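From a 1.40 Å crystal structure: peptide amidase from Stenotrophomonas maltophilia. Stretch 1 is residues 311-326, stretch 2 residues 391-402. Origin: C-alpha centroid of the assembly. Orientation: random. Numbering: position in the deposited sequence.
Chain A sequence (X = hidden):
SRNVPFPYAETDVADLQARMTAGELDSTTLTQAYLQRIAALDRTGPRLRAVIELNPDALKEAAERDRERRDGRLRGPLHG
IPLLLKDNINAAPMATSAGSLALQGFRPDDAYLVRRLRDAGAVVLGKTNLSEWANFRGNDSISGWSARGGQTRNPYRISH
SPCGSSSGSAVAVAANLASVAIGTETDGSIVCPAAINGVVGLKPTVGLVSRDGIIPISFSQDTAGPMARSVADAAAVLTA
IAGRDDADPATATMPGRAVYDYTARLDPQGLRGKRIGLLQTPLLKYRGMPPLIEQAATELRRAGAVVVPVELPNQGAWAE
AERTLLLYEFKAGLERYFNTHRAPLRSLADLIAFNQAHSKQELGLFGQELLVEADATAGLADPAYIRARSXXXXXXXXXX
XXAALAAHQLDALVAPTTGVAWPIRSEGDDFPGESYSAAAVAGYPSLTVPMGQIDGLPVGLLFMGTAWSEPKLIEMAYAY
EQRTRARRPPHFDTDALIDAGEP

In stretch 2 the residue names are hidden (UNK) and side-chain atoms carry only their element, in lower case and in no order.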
# COMPACT_ATOMS: atom_id res chain seq x y z
N GLU A 311 -9.92 18.56 -15.71
CA GLU A 311 -10.90 18.09 -14.75
C GLU A 311 -11.20 16.63 -15.07
O GLU A 311 -11.34 16.26 -16.24
CB GLU A 311 -12.18 18.92 -14.83
CG GLU A 311 -12.01 20.37 -14.41
CD GLU A 311 -13.32 21.13 -14.41
OE1 GLU A 311 -13.96 21.23 -15.48
OE2 GLU A 311 -13.72 21.62 -13.34
N LEU A 312 -11.30 15.81 -14.04
CA LEU A 312 -11.59 14.39 -14.22
C LEU A 312 -13.09 14.21 -14.44
O LEU A 312 -13.89 14.53 -13.57
CB LEU A 312 -11.15 13.60 -12.99
CG LEU A 312 -11.33 12.08 -13.06
CD1 LEU A 312 -10.42 11.51 -14.13
CD2 LEU A 312 -11.01 11.46 -11.71
N PRO A 313 -13.48 13.70 -15.62
CA PRO A 313 -14.90 13.49 -15.89
C PRO A 313 -15.49 12.48 -14.90
O PRO A 313 -14.83 11.50 -14.55
CB PRO A 313 -14.91 12.96 -17.32
CG PRO A 313 -13.68 13.58 -17.92
CD PRO A 313 -12.67 13.40 -16.81
N ASN A 314 -16.71 12.74 -14.44
CA ASN A 314 -17.41 11.86 -13.51
C ASN A 314 -16.79 11.76 -12.12
O ASN A 314 -17.06 10.81 -11.38
CB ASN A 314 -17.54 10.46 -14.10
CG ASN A 314 -18.46 10.42 -15.30
OD1 ASN A 314 -19.62 10.84 -15.22
ND2 ASN A 314 -17.97 9.90 -16.42
N GLN A 315 -15.97 12.74 -11.75
CA GLN A 315 -15.32 12.76 -10.44
C GLN A 315 -16.30 12.43 -9.31
O GLN A 315 -17.23 13.19 -9.04
CB GLN A 315 -14.68 14.13 -10.20
CG GLN A 315 -14.28 14.40 -8.75
CD GLN A 315 -13.18 13.50 -8.25
OE1 GLN A 315 -13.31 12.27 -8.26
NE2 GLN A 315 -12.08 14.09 -7.81
N GLY A 316 -16.08 11.29 -8.65
CA GLY A 316 -16.92 10.88 -7.54
C GLY A 316 -18.30 10.34 -7.86
O GLY A 316 -19.04 9.96 -6.96
N ALA A 317 -18.65 10.29 -9.14
CA ALA A 317 -19.97 9.81 -9.55
C ALA A 317 -20.19 8.33 -9.23
O ALA A 317 -21.32 7.85 -9.20
CB ALA A 317 -20.17 10.05 -11.04
N TRP A 318 -19.09 7.62 -8.99
CA TRP A 318 -19.13 6.19 -8.70
C TRP A 318 -19.28 5.85 -7.22
O TRP A 318 -19.33 4.68 -6.86
CB TRP A 318 -17.85 5.54 -9.23
CG TRP A 318 -16.62 6.18 -8.65
CD1 TRP A 318 -16.12 6.02 -7.39
CD2 TRP A 318 -15.78 7.14 -9.30
NE1 TRP A 318 -15.01 6.82 -7.21
CE2 TRP A 318 -14.78 7.52 -8.37
CE3 TRP A 318 -15.77 7.72 -10.57
CZ2 TRP A 318 -13.79 8.45 -8.67
CZ3 TRP A 318 -14.78 8.65 -10.88
CH2 TRP A 318 -13.80 9.00 -9.93
N ALA A 319 -19.34 6.86 -6.36
CA ALA A 319 -19.43 6.65 -4.92
C ALA A 319 -20.47 5.62 -4.47
O ALA A 319 -20.14 4.68 -3.74
CB ALA A 319 -19.68 7.98 -4.22
N GLU A 320 -21.72 5.81 -4.88
CA GLU A 320 -22.79 4.90 -4.49
C GLU A 320 -22.60 3.48 -5.02
O GLU A 320 -22.78 2.50 -4.29
CB GLU A 320 -24.14 5.45 -4.97
CG GLU A 320 -25.34 4.60 -4.61
CD GLU A 320 -26.65 5.29 -4.90
OE1 GLU A 320 -26.88 5.70 -6.06
OE2 GLU A 320 -27.46 5.43 -3.96
N ALA A 321 -22.22 3.37 -6.29
CA ALA A 321 -22.00 2.06 -6.91
C ALA A 321 -20.85 1.34 -6.22
O ALA A 321 -20.91 0.13 -6.00
CB ALA A 321 -21.70 2.23 -8.40
N GLU A 322 -19.80 2.08 -5.87
CA GLU A 322 -18.65 1.49 -5.20
C GLU A 322 -19.05 0.94 -3.83
O GLU A 322 -18.67 -0.17 -3.47
CB GLU A 322 -17.53 2.52 -5.04
CG GLU A 322 -16.33 1.98 -4.27
CD GLU A 322 -15.26 3.01 -4.01
OE1 GLU A 322 -15.54 4.22 -4.16
OE2 GLU A 322 -14.14 2.61 -3.65
N ARG A 323 -19.82 1.71 -3.07
CA ARG A 323 -20.26 1.29 -1.75
C ARG A 323 -20.98 -0.05 -1.89
O ARG A 323 -20.74 -0.99 -1.13
CB ARG A 323 -21.21 2.34 -1.17
CG ARG A 323 -21.75 2.04 0.22
CD ARG A 323 -22.63 3.20 0.70
NE ARG A 323 -23.02 3.09 2.10
CZ ARG A 323 -23.85 2.17 2.58
NH1 ARG A 323 -24.39 1.26 1.77
NH2 ARG A 323 -24.15 2.15 3.87
N THR A 324 -21.87 -0.13 -2.87
CA THR A 324 -22.63 -1.34 -3.12
C THR A 324 -21.76 -2.54 -3.48
O THR A 324 -21.88 -3.61 -2.87
CB THR A 324 -23.66 -1.12 -4.24
OG1 THR A 324 -24.61 -0.13 -3.83
CG2 THR A 324 -24.39 -2.41 -4.57
N LEU A 325 -20.87 -2.38 -4.46
CA LEU A 325 -20.05 -3.51 -4.87
C LEU A 325 -19.13 -4.00 -3.75
O LEU A 325 -18.89 -5.20 -3.63
CB LEU A 325 -19.25 -3.16 -6.14
CG LEU A 325 -18.02 -2.26 -6.07
CD1 LEU A 325 -16.79 -3.10 -5.76
CD2 LEU A 325 -17.84 -1.56 -7.41
N LEU A 326 -18.62 -3.08 -2.93
CA LEU A 326 -17.74 -3.48 -1.83
C LEU A 326 -18.46 -4.34 -0.80
O LEU A 326 -17.91 -5.32 -0.32
CB LEU A 326 -17.14 -2.24 -1.15
CG LEU A 326 -16.18 -1.38 -1.97
CD1 LEU A 326 -15.68 -0.23 -1.13
CD2 LEU A 326 -15.02 -2.23 -2.46
N UNK A 391 -21.15 -0.15 -13.42
CA UNK A 391 -21.18 1.31 -13.42
C UNK A 391 -19.93 1.93 -12.80
O UNK A 391 -19.36 2.87 -13.36
c UNK A 391 -23.70 1.57 -13.45
c UNK A 391 -22.42 1.83 -12.69
o UNK A 391 -23.65 1.48 -14.70
o UNK A 391 -24.77 1.46 -12.81
N UNK A 392 -19.52 1.42 -11.65
CA UNK A 392 -18.35 1.96 -10.97
C UNK A 392 -17.10 1.88 -11.85
O UNK A 392 -16.39 2.87 -12.02
c UNK A 392 -18.11 1.20 -9.66
N UNK A 393 -16.86 0.70 -12.41
CA UNK A 393 -15.72 0.46 -13.29
C UNK A 393 -15.75 1.38 -14.51
O UNK A 393 -14.73 1.97 -14.89
n UNK A 393 -12.10 -3.34 -13.03
c UNK A 393 -12.37 -2.37 -12.17
n UNK A 393 -12.91 -1.22 -12.58
c UNK A 393 -13.23 -0.92 -13.97
c UNK A 393 -14.53 -1.49 -14.50
c UNK A 393 -15.72 -1.02 -13.70
n UNK A 393 -12.07 -2.52 -10.88
N UNK A 394 -16.92 1.51 -15.12
CA UNK A 394 -17.10 2.35 -16.30
C UNK A 394 -16.89 3.84 -16.02
O UNK A 394 -16.18 4.52 -16.75
n UNK A 394 -22.79 3.77 -16.22
c UNK A 394 -18.87 3.06 -18.02
n UNK A 394 -21.37 5.02 -17.51
c UNK A 394 -21.82 3.84 -17.12
c UNK A 394 -18.50 2.13 -16.87
n UNK A 394 -21.30 2.72 -17.62
c UNK A 394 -20.23 2.69 -18.62
N UNK A 395 -17.50 4.33 -14.95
CA UNK A 395 -17.40 5.74 -14.59
C UNK A 395 -16.00 6.20 -14.21
O UNK A 395 -15.59 7.30 -14.56
c UNK A 395 -20.65 6.07 -12.46
c UNK A 395 -19.86 5.95 -13.75
c UNK A 395 -20.26 7.04 -14.74
c UNK A 395 -18.36 6.06 -13.44
N UNK A 396 -15.27 5.35 -13.49
CA UNK A 396 -13.92 5.69 -13.05
C UNK A 396 -12.84 5.44 -14.09
O UNK A 396 -11.85 6.17 -14.15
c UNK A 396 -13.59 4.92 -11.77
N UNK A 397 -13.02 4.41 -14.91
CA UNK A 397 -12.03 4.09 -15.92
C UNK A 397 -12.29 4.67 -17.30
O UNK A 397 -11.90 5.80 -17.58
N UNK A 398 -12.96 3.91 -18.18
CA UNK A 398 -13.26 4.38 -19.54
C UNK A 398 -13.83 5.79 -19.65
O UNK A 398 -13.39 6.58 -20.48
c UNK A 398 -13.74 2.08 -19.40
c UNK A 398 -13.46 2.54 -17.98
c UNK A 398 -14.25 3.32 -20.04
N UNK A 399 -14.79 6.12 -18.79
CA UNK A 399 -15.42 7.43 -18.82
C UNK A 399 -14.88 8.39 -17.76
O UNK A 399 -15.41 9.49 -17.58
o UNK A 399 -19.72 6.81 -18.89
o UNK A 399 -19.42 5.21 -20.37
c UNK A 399 -16.94 7.27 -18.69
c UNK A 399 -19.00 6.19 -19.71
c UNK A 399 -17.57 6.64 -19.93
N UNK A 400 -13.82 7.97 -17.08
CA UNK A 400 -13.21 8.79 -16.05
C UNK A 400 -11.76 9.08 -16.39
O UNK A 400 -11.46 10.00 -17.16
N UNK A 401 -10.85 8.29 -15.83
CA UNK A 401 -9.43 8.47 -16.09
C UNK A 401 -9.10 8.42 -17.59
O UNK A 401 -8.38 9.27 -18.10
c UNK A 401 -7.17 7.35 -15.91
c UNK A 401 -8.02 6.55 -13.01
c UNK A 401 -8.60 7.39 -15.36
c UNK A 401 -8.59 7.68 -13.85
N UNK A 402 -9.64 7.43 -18.29
CA UNK A 402 -9.35 7.31 -19.72
C UNK A 402 -9.89 8.47 -20.54
O UNK A 402 -9.27 8.89 -21.51
c UNK A 402 -9.89 5.99 -20.27
o UNK A 402 -7.98 4.86 -19.40
c UNK A 402 -9.20 4.78 -19.67
o UNK A 402 -9.88 3.75 -19.47
O HOH W 1 -20.00 9.15 -18.29

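Position 391 carries two side-chain carbons, the second bearing two oxygens; its CB lies 4.4 Å from CB of Ala-321. A short carboxylate: Asp-391. Position 392 has one carbon, a CB 3.6 Å from CD2 of Leu-325 and 3.9 Å from CB of Ala-321, and is therefore Ala-392; the small side chain lets the backbones approach, the CA atoms of Trp-318 and Ala-392 being 4.9 Å apart.

Position 393 shows three carbons, a nitrogen, then a carbon with two more nitrogens, a guanidinium: Arg-393, whose CA-to-CB bond points away from stretch 1. Position 394 repeats that pattern and is Arg-394. It too makes no contact across, but its NH2 forms a salt bridge with OD1 of Asp-391 at 2.9 Å.

Position 395 has four carbons forked at the second; a terminal side-chain carbon is 3.8 Å from O of Ala-317, and CB 4.2 Å from CE3 of Trp-318. This is Leu-395, the terminal carbon its CD1. The single carbon at 396, a CB, stands 4.0 Å from the centroid of the six-membered ring of Trp-318, 21° off the normal, a CH-pi contact over one face; it identifies Ala-396.

Position 397 has no side-chain atoms: Gly-397. An ideal CB here would clash with the next position, 398. There three carbons close a ring onto the backbone N, which defines Pro-398; its CD lies 2.5 Å from the ideal CB of Gly-397, and its ring is out of reach of stretch 1.

Position 399 has three carbons, the third with two oxygens; its CB is 3.6 Å from ND2 of Asn-314. It is Glu-399, whose OE1 receives a weak hydrogen bond from NH1 of Arg-394 (2.8 Å, 127°), part of a salt bridge. Position 400 lacks side-chain atoms, and its bare CA makes a CA-H...O contact with O of Pro-313 at 3.5 Å: Gly-400. An ideal CB would clash with O of Leu-395 at 2.4 Å.

Position 401 has four carbons forked at the first, one arm two carbons long; a side-chain carbon is 4.3 Å from CD1 of Leu-312. It is Ile-401, that carbon CG1. Position 402, two carbons ending in two oxygens, is Asp-402, whose CA-to-CB bond points away from stretch 1.

The contact buries 537 Å². Helix 319-326 crosses the second helix at -132°, axes 8.7 Å apart at closest, packing through alanines and Leu-325; Trp-318 extends the apolar surface. ND2 of Asn-314 donates to O of Glu-399 (2.8 Å, 143°), the one direct interstretch hydrogen bond. Water 1 bridges ND2 of Asn-314 (2.9 Å) and OE1 of Glu-399 (2.4 Å).

Stretch 2 391-402: DARRLAGPEGID
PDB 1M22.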